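Local structure of putative uncharacterized protein (Coprinopsis cinerea, 3W9A) at residues 126-137 with 148-159; 85-96 with 193-201. The protein is the catalytic domain of a family 131 glycoside hydrolase with a beta-jelly-roll fold, which probably cleaves beta-glucans. All blocks are in the same frame, centred on the assembly; numbering follows the deposited sequence.

Contact 1: residues 126-137 with 148-159; sequences LKYGVGSNPSNL and STPFTADTWFNF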
# COMPACT_ATOMS: atom_id res chain seq x y z
N LEU A 126 5.10 6.22 -0.44
CA LEU A 126 4.35 7.33 0.09
C LEU A 126 4.91 7.59 1.46
O LEU A 126 5.34 6.66 2.15
CB LEU A 126 2.86 6.98 0.21
CG LEU A 126 2.06 6.74 -1.09
CD1 LEU A 126 0.65 6.25 -0.78
CD2 LEU A 126 2.00 7.97 -1.96
N LYS A 127 4.93 8.85 1.86
CA LYS A 127 5.19 9.20 3.26
C LYS A 127 4.13 10.11 3.84
O LYS A 127 3.33 10.69 3.11
CB LYS A 127 6.54 9.87 3.43
CG LYS A 127 7.72 9.13 2.82
CD LYS A 127 8.97 9.42 3.64
CE LYS A 127 10.22 9.45 2.79
NZ LYS A 127 11.38 9.70 3.70
N TYR A 128 4.15 10.21 5.17
CA TYR A 128 3.29 11.10 5.92
C TYR A 128 4.05 11.58 7.16
O TYR A 128 4.87 10.84 7.73
CB TYR A 128 2.02 10.34 6.33
CG TYR A 128 0.96 11.15 7.04
CD1 TYR A 128 0.22 12.12 6.37
CD2 TYR A 128 0.68 10.93 8.39
CE1 TYR A 128 -0.75 12.86 7.01
CE2 TYR A 128 -0.31 11.65 9.04
CZ TYR A 128 -1.02 12.62 8.35
OH TYR A 128 -2.02 13.33 8.98
N GLY A 129 3.76 12.81 7.56
CA GLY A 129 4.27 13.41 8.80
C GLY A 129 5.65 14.03 8.67
O GLY A 129 6.35 14.16 9.67
N VAL A 130 6.01 14.46 7.46
CA VAL A 130 7.38 14.90 7.14
C VAL A 130 7.34 16.05 6.14
O VAL A 130 6.34 16.25 5.45
CB VAL A 130 8.23 13.70 6.60
CG1 VAL A 130 9.44 14.12 5.77
CG2 VAL A 130 8.70 12.82 7.74
N GLY A 131 8.42 16.82 6.08
CA GLY A 131 8.57 17.89 5.10
C GLY A 131 7.82 19.16 5.45
O GLY A 131 7.40 19.38 6.60
N SER A 132 7.67 20.00 4.43
CA SER A 132 6.95 21.27 4.52
C SER A 132 5.51 21.11 5.04
O SER A 132 5.05 21.87 5.91
CB SER A 132 6.94 21.92 3.13
OG SER A 132 5.90 22.87 3.01
N ASN A 133 4.81 20.12 4.49
CA ASN A 133 3.39 19.87 4.78
C ASN A 133 3.24 18.49 5.44
O ASN A 133 2.92 17.51 4.78
CB ASN A 133 2.59 19.91 3.47
CG ASN A 133 2.80 21.19 2.70
OD1 ASN A 133 3.45 21.20 1.65
ND2 ASN A 133 2.26 22.28 3.22
N PRO A 134 3.48 18.42 6.74
CA PRO A 134 3.48 17.09 7.34
C PRO A 134 2.10 16.41 7.38
O PRO A 134 2.04 15.18 7.47
CB PRO A 134 4.07 17.32 8.74
CG PRO A 134 3.87 18.78 9.01
CD PRO A 134 3.95 19.46 7.68
N SER A 135 1.02 17.19 7.28
CA SER A 135 -0.34 16.62 7.21
C SER A 135 -0.74 16.22 5.79
O SER A 135 -1.88 15.81 5.56
CB SER A 135 -1.38 17.60 7.76
OG SER A 135 -1.13 17.82 9.13
N ASN A 136 0.18 16.35 4.85
CA ASN A 136 -0.03 15.82 3.51
C ASN A 136 0.49 14.41 3.37
O ASN A 136 1.49 14.02 3.96
CB ASN A 136 0.64 16.69 2.45
CG ASN A 136 -0.11 17.99 2.19
OD1 ASN A 136 -0.93 18.42 2.99
ND2 ASN A 136 0.17 18.61 1.06
N LEU A 137 -0.21 13.66 2.54
CA LEU A 137 0.26 12.39 2.05
C LEU A 137 1.12 12.71 0.82
O LEU A 137 0.59 13.13 -0.20
CB LEU A 137 -0.95 11.53 1.68
CG LEU A 137 -0.76 10.07 1.28
CD1 LEU A 137 -0.15 9.26 2.43
CD2 LEU A 137 -2.09 9.47 0.83
N SER A 148 1.87 15.62 -3.49
CA SER A 148 1.31 15.49 -2.16
C SER A 148 -0.07 16.09 -2.13
O SER A 148 -0.46 16.85 -3.02
CB SER A 148 2.23 16.13 -1.08
OG SER A 148 2.16 17.54 -1.06
N THR A 149 -0.84 15.70 -1.12
CA THR A 149 -2.22 16.13 -1.03
C THR A 149 -2.61 16.05 0.44
O THR A 149 -2.15 15.15 1.15
CB THR A 149 -3.14 15.28 -1.95
OG1 THR A 149 -4.37 15.97 -2.19
CG2 THR A 149 -3.45 13.92 -1.36
N PRO A 150 -3.41 17.02 0.92
CA PRO A 150 -3.88 16.88 2.28
C PRO A 150 -4.50 15.51 2.54
O PRO A 150 -5.34 15.06 1.79
CB PRO A 150 -4.93 17.99 2.37
CG PRO A 150 -4.33 19.09 1.54
CD PRO A 150 -3.65 18.38 0.39
N PHE A 151 -4.05 14.83 3.60
CA PHE A 151 -4.54 13.49 3.90
C PHE A 151 -5.89 13.60 4.64
O PHE A 151 -5.98 13.40 5.85
CB PHE A 151 -3.48 12.71 4.70
CG PHE A 151 -3.71 11.21 4.78
CD1 PHE A 151 -3.00 10.45 5.70
CD2 PHE A 151 -4.59 10.56 3.94
CE1 PHE A 151 -3.17 9.07 5.76
CE2 PHE A 151 -4.79 9.19 4.03
CZ PHE A 151 -4.07 8.45 4.93
N THR A 152 -6.93 13.92 3.88
CA THR A 152 -8.27 14.15 4.41
C THR A 152 -8.86 12.86 4.97
O THR A 152 -8.84 11.83 4.30
CB THR A 152 -9.21 14.68 3.32
OG1 THR A 152 -8.57 15.71 2.56
CG2 THR A 152 -10.46 15.26 3.94
N ALA A 153 -9.41 12.94 6.18
CA ALA A 153 -10.08 11.81 6.80
C ALA A 153 -11.23 11.32 5.93
O ALA A 153 -11.97 12.10 5.35
CB ALA A 153 -10.59 12.18 8.20
N ASP A 154 -11.33 9.99 5.81
CA ASP A 154 -12.38 9.30 5.05
C ASP A 154 -12.39 9.44 3.53
O ASP A 154 -13.23 8.85 2.87
CB ASP A 154 -13.76 9.59 5.67
CG ASP A 154 -13.92 8.90 7.02
OD1 ASP A 154 -13.90 9.59 8.04
OD2 ASP A 154 -13.97 7.64 7.05
N THR A 155 -11.44 10.17 2.98
CA THR A 155 -11.28 10.23 1.55
C THR A 155 -10.44 9.04 1.08
O THR A 155 -9.43 8.70 1.69
CB THR A 155 -10.63 11.56 1.16
OG1 THR A 155 -11.49 12.63 1.61
CG2 THR A 155 -10.45 11.65 -0.33
N TRP A 156 -10.88 8.36 0.01
CA TRP A 156 -10.15 7.20 -0.48
C TRP A 156 -9.21 7.69 -1.55
O TRP A 156 -9.65 8.25 -2.53
CB TRP A 156 -11.08 6.10 -1.00
CG TRP A 156 -11.50 5.13 0.04
CD1 TRP A 156 -12.70 5.09 0.73
CD2 TRP A 156 -10.71 4.04 0.56
NE1 TRP A 156 -12.69 4.04 1.62
CE2 TRP A 156 -11.49 3.39 1.54
CE3 TRP A 156 -9.42 3.56 0.30
CZ2 TRP A 156 -11.02 2.28 2.26
CZ3 TRP A 156 -8.95 2.44 1.00
CH2 TRP A 156 -9.75 1.82 1.97
N PHE A 157 -7.92 7.51 -1.31
CA PHE A 157 -6.89 7.93 -2.24
C PHE A 157 -6.42 6.75 -3.05
O PHE A 157 -5.88 5.77 -2.51
CB PHE A 157 -5.75 8.59 -1.47
CG PHE A 157 -6.15 9.89 -0.83
CD1 PHE A 157 -6.15 11.08 -1.57
CD2 PHE A 157 -6.57 9.93 0.50
CE1 PHE A 157 -6.53 12.28 -0.99
CE2 PHE A 157 -6.95 11.13 1.09
CZ PHE A 157 -6.93 12.30 0.34
N ASN A 158 -6.68 6.85 -4.35
CA ASN A 158 -6.34 5.81 -5.31
C ASN A 158 -5.01 6.14 -5.90
O ASN A 158 -4.76 7.29 -6.24
CB ASN A 158 -7.36 5.73 -6.45
CG ASN A 158 -8.78 5.68 -5.95
OD1 ASN A 158 -9.65 6.49 -6.37
ND2 ASN A 158 -9.06 4.71 -5.09
N PHE A 159 -4.16 5.13 -6.03
CA PHE A 159 -2.87 5.30 -6.68
C PHE A 159 -2.54 4.15 -7.59
O PHE A 159 -2.98 3.00 -7.39
CB PHE A 159 -1.75 5.39 -5.66
CG PHE A 159 -1.85 6.56 -4.73
CD1 PHE A 159 -1.43 7.82 -5.13
CD2 PHE A 159 -2.35 6.41 -3.45
CE1 PHE A 159 -1.49 8.91 -4.27
CE2 PHE A 159 -2.42 7.49 -2.58
CZ PHE A 159 -1.97 8.74 -2.99
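The open end of the beta hairpin 136-141/144-150 is where Asn136 and Leu137 meet Ser148, Thr149 and Phe151, at one end of the jelly-roll sandwich. Leu137 and Thr149 form an antiparallel hydrogen-bonded pair: Leu137 N donates to Thr149 O at 2.8 Å, and Thr149 N donates to Leu137 O. Asn136 and Pro150 form the next, non-hydrogen-bonded pair. Phe151 N donates nearly straight to Ser135 O at 3.1 Å, a single further bond just beyond the last bridge, where the chain turns at Phe151 (inverse gamma turn). On the outer side the amide of Asn136 lies across the neighbouring backbone, its OD1 by Pro150 CA and its ND2 donating to Ser148 OG at 3.1 Å; the serine oxygen is only 2° out of the amide plane, so the bond should resist rotation of the amide.

On the face that carries Leu137 the contact is mostly apolar. Phe151, its CG turned anti to the backbone N (chi1 -165°), directs the CD1 edge of its ring at one face of Tyr128 in a T-shaped stack, centroids 5.2 Å apart and planes at 77°. A face of the Phe151 ring receives Leu137 CD2. Leu137 CD2 also lies at the edge of the Phe159 ring, 3.9 Å from CZ, while Leu126 lies over one face, its CD2 toward the rim and its CD1 3.8 Å from Phe159 CE2. Trp215 of strand 213-224 meets Phe151, and Phe98 of strand 93-101 meets Phe159. Phe159 belongs to the facing sheet, so these leucines and aromatic rings make up part of the hydrophobic layer between the two antiparallel sheets of a beta-jelly roll.

Contact 2: residues 85-96 with 193-201; sequences TNANLGQGNLFY and FTDSRDFHV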
# COMPACT_ATOMS: atom_id res chain seq x y z
N THR A 85 4.31 -14.35 -5.01
CA THR A 85 4.14 -14.72 -6.42
C THR A 85 5.40 -15.36 -6.95
O THR A 85 6.48 -15.10 -6.43
CB THR A 85 3.80 -13.50 -7.30
OG1 THR A 85 3.68 -13.89 -8.66
CG2 THR A 85 4.88 -12.41 -7.20
N ASN A 86 5.26 -16.18 -7.99
CA ASN A 86 6.41 -16.68 -8.75
C ASN A 86 6.69 -15.84 -9.98
O ASN A 86 7.67 -16.07 -10.66
CB ASN A 86 6.17 -18.11 -9.22
CG ASN A 86 6.16 -19.11 -8.08
OD1 ASN A 86 6.63 -18.84 -6.96
ND2 ASN A 86 5.61 -20.27 -8.37
N ALA A 87 5.80 -14.89 -10.26
CA ALA A 87 5.96 -14.00 -11.42
C ALA A 87 7.08 -12.99 -11.27
O ALA A 87 7.53 -12.71 -10.16
CB ALA A 87 4.65 -13.26 -11.66
N ASN A 88 7.46 -12.37 -12.37
CA ASN A 88 8.41 -11.28 -12.35
C ASN A 88 7.66 -9.97 -12.20
O ASN A 88 7.01 -9.50 -13.14
CB ASN A 88 9.30 -11.28 -13.61
CG ASN A 88 10.51 -10.38 -13.48
OD1 ASN A 88 10.49 -9.40 -12.75
ND2 ASN A 88 11.57 -10.71 -14.20
N LEU A 89 7.75 -9.36 -11.02
CA LEU A 89 7.10 -8.09 -10.77
C LEU A 89 8.01 -6.88 -11.06
O LEU A 89 7.72 -5.76 -10.64
CB LEU A 89 6.61 -8.03 -9.32
CG LEU A 89 5.76 -9.21 -8.86
CD1 LEU A 89 5.37 -9.03 -7.39
CD2 LEU A 89 4.52 -9.33 -9.73
N GLY A 90 9.11 -7.13 -11.78
CA GLY A 90 10.12 -6.13 -11.98
C GLY A 90 10.74 -6.12 -13.37
O GLY A 90 11.89 -5.72 -13.54
N GLN A 91 9.96 -6.54 -14.37
CA GLN A 91 10.34 -6.35 -15.77
C GLN A 91 9.25 -5.63 -16.54
O GLN A 91 8.07 -5.73 -16.20
CB GLN A 91 10.64 -7.69 -16.42
CG GLN A 91 9.41 -8.54 -16.67
CD GLN A 91 9.74 -9.88 -17.27
OE1 GLN A 91 8.96 -10.84 -17.18
NE2 GLN A 91 10.88 -9.96 -17.90
N GLY A 92 9.64 -4.92 -17.59
CA GLY A 92 8.71 -4.22 -18.44
C GLY A 92 8.12 -3.02 -17.73
O GLY A 92 8.72 -2.47 -16.82
N ASN A 93 6.92 -2.63 -18.16
CA ASN A 93 6.18 -1.54 -17.57
C ASN A 93 4.99 -2.11 -16.80
O ASN A 93 4.10 -2.71 -17.39
CB ASN A 93 5.76 -0.55 -18.67
CG ASN A 93 4.94 0.62 -18.15
OD1 ASN A 93 5.06 1.04 -17.00
ND2 ASN A 93 4.12 1.17 -19.03
N LEU A 94 5.00 -1.95 -15.49
CA LEU A 94 3.95 -2.51 -14.63
C LEU A 94 3.34 -1.43 -13.78
O LEU A 94 3.97 -0.43 -13.48
CB LEU A 94 4.49 -3.62 -13.70
CG LEU A 94 5.16 -4.82 -14.38
CD1 LEU A 94 5.74 -5.79 -13.38
CD2 LEU A 94 4.17 -5.53 -15.31
N PHE A 95 2.11 -1.67 -13.36
CA PHE A 95 1.33 -0.69 -12.64
C PHE A 95 0.93 -1.30 -11.32
O PHE A 95 0.24 -2.32 -11.28
CB PHE A 95 0.12 -0.27 -13.47
CG PHE A 95 0.50 0.37 -14.77
CD1 PHE A 95 0.79 -0.40 -15.89
CD2 PHE A 95 0.62 1.75 -14.87
CE1 PHE A 95 1.15 0.20 -17.09
CE2 PHE A 95 0.98 2.36 -16.06
CZ PHE A 95 1.25 1.58 -17.17
N TYR A 96 1.40 -0.67 -10.25
CA TYR A 96 1.16 -1.20 -8.92
C TYR A 96 0.00 -0.41 -8.34
O TYR A 96 0.18 0.77 -7.97
CB TYR A 96 2.40 -1.03 -8.05
CG TYR A 96 3.51 -2.04 -8.20
CD1 TYR A 96 4.06 -2.33 -9.43
CD2 TYR A 96 4.03 -2.70 -7.07
CE1 TYR A 96 5.10 -3.25 -9.55
CE2 TYR A 96 5.06 -3.60 -7.18
CZ TYR A 96 5.60 -3.87 -8.42
OH TYR A 96 6.63 -4.79 -8.49
N PHE A 193 15.01 -1.41 -9.16
CA PHE A 193 15.22 -2.82 -8.96
C PHE A 193 14.27 -3.35 -7.89
O PHE A 193 14.16 -2.79 -6.80
CB PHE A 193 16.65 -3.18 -8.55
CG PHE A 193 16.80 -4.64 -8.19
CD1 PHE A 193 16.84 -5.60 -9.19
CD2 PHE A 193 16.80 -5.06 -6.87
CE1 PHE A 193 16.93 -6.94 -8.88
CE2 PHE A 193 16.90 -6.40 -6.55
CZ PHE A 193 16.97 -7.34 -7.56
N THR A 194 13.57 -4.42 -8.23
CA THR A 194 12.85 -5.20 -7.23
C THR A 194 13.17 -6.68 -7.43
O THR A 194 13.37 -7.12 -8.57
CB THR A 194 11.34 -4.96 -7.32
OG1 THR A 194 10.67 -5.90 -6.50
CG2 THR A 194 10.83 -5.12 -8.74
N ASP A 195 13.21 -7.43 -6.34
CA ASP A 195 13.40 -8.88 -6.39
C ASP A 195 12.05 -9.63 -6.40
O ASP A 195 12.00 -10.84 -6.19
CB ASP A 195 14.28 -9.33 -5.22
CG ASP A 195 13.61 -9.20 -3.85
OD1 ASP A 195 12.44 -8.80 -3.74
OD2 ASP A 195 14.29 -9.49 -2.87
N SER A 196 10.97 -8.88 -6.60
CA SER A 196 9.60 -9.39 -6.61
C SER A 196 9.10 -9.98 -5.28
O SER A 196 8.02 -10.54 -5.24
CB SER A 196 9.38 -10.38 -7.76
OG SER A 196 9.75 -9.79 -8.98
N ARG A 197 9.85 -9.80 -4.20
CA ARG A 197 9.35 -10.09 -2.86
C ARG A 197 9.81 -9.01 -1.89
O ARG A 197 10.22 -9.29 -0.76
CB ARG A 197 9.80 -11.48 -2.40
CG ARG A 197 11.31 -11.65 -2.36
CD ARG A 197 11.72 -13.07 -2.07
NE ARG A 197 11.65 -13.89 -3.28
CZ ARG A 197 12.26 -15.07 -3.43
NH1 ARG A 197 13.00 -15.58 -2.45
NH2 ARG A 197 12.14 -15.73 -4.58
N ASP A 198 9.73 -7.76 -2.35
CA ASP A 198 10.21 -6.62 -1.57
C ASP A 198 9.33 -5.36 -1.68
O ASP A 198 9.78 -4.27 -1.37
CB ASP A 198 11.66 -6.30 -1.97
CG ASP A 198 11.77 -5.84 -3.41
OD1 ASP A 198 10.72 -5.69 -4.08
OD2 ASP A 198 12.92 -5.63 -3.87
N PHE A 199 8.07 -5.53 -2.08
CA PHE A 199 7.12 -4.46 -2.02
C PHE A 199 6.25 -4.58 -0.76
O PHE A 199 5.60 -5.61 -0.52
CB PHE A 199 6.26 -4.44 -3.28
CG PHE A 199 5.30 -3.29 -3.32
CD1 PHE A 199 5.78 -1.98 -3.44
CD2 PHE A 199 3.93 -3.49 -3.24
CE1 PHE A 199 4.91 -0.92 -3.47
CE2 PHE A 199 3.05 -2.41 -3.27
CZ PHE A 199 3.55 -1.12 -3.38
N HIS A 200 6.25 -3.52 0.05
CA HIS A 200 5.69 -3.57 1.39
C HIS A 200 4.30 -2.98 1.40
O HIS A 200 4.13 -1.77 1.37
CB HIS A 200 6.61 -2.85 2.38
CG HIS A 200 7.94 -3.53 2.53
ND1 HIS A 200 8.43 -3.97 3.75
CD2 HIS A 200 8.85 -3.92 1.61
CE1 HIS A 200 9.60 -4.54 3.57
NE2 HIS A 200 9.88 -4.52 2.28
N VAL A 201 3.31 -3.87 1.42
CA VAL A 201 1.93 -3.45 1.49
C VAL A 201 1.61 -3.22 2.97
O VAL A 201 1.26 -4.15 3.69
CB VAL A 201 0.99 -4.50 0.89
CG1 VAL A 201 -0.46 -4.06 1.04
CG2 VAL A 201 1.32 -4.73 -0.58
O HOH W 1 6.85 -12.73 -4.14
O HOH W 2 12.02 -9.71 -9.82
O HOH W 3 13.75 -4.71 -11.55
O HOH W 4 7.86 -6.27 -6.44
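Ser196 and Leu89 supply the direct hydrogen bond between loops 85-92 and 193-198. Leu89 N donates to Ser196 OG at 2.9 Å; the hydroxyl is brought there by a chi1 of -54°, with OG anti to the serine's carbonyl carbon, and it also lies 3.6 Å from Leu89 CB.

Waters carry other polar links. Water 1 accepts from Thr85 N and lies 2.7 Å from Ser196 O, to which it probably donates. Water 3 donates to Gly90 O and accepts weakly from Thr194 N. Water 4 joins the two hydroxyls Tyr96 OH and Thr194 OG1, donating to both. Tyr96 OH donates to Leu89 O at 2.6 Å, and the loop is thereby tied back to the strand that follows it.

Turns within each loop set the groups in place. Thr85 forms an ST turn and Asn88 an Asx turn, the latter through Gly90 N and Asn88 OD1. Across from them, Thr194 makes an ST turn with Ser196 N, and Asp195 makes an Asx turn with Arg197 N.

Apolar contact comes in two places. Thr194 CG2 presses on Gly90 CA at 3.5 Å, tight for two carbons, and occupies the side of Gly90 on which a CB would lie. Deeper in, the edge of Tyr96 points at the face of Phe199, with CD2 over the ring centre; centroids are 5.0 Å apart and planes at 78°. Phe119 meets both rings, while Tyr161 of strand 157-164 touches their side chains. Polar, water-bridged loops outside and a T-shaped aromatic pair inside thus join strand 93-101 of one sheet to strand 199-201 of the other, where loops lead into these strands of the beta-jelly-roll sandwich.

Contacts 1 and 2 have their centres 24 Å apart, on opposite sides of the chain's centre, although their nearest atoms come within about 4 Å without touching. Along the sequence 85-96 comes first and 193-201 last, with both segments of contact 1 between them. The two contacts draw on the same pair of antiparallel sheets: strands 93-101 and 157-164 are neighbours in one, while strands 124-128, 136-141, 144-150 and 199-201 belong to the other. Both therefore bridge the two layers of the single jelly-roll domain, at well-separated places. Contact 1 joins pieces close in sequence around a hairpin, whereas contact 2 brings together loops 97 residues apart.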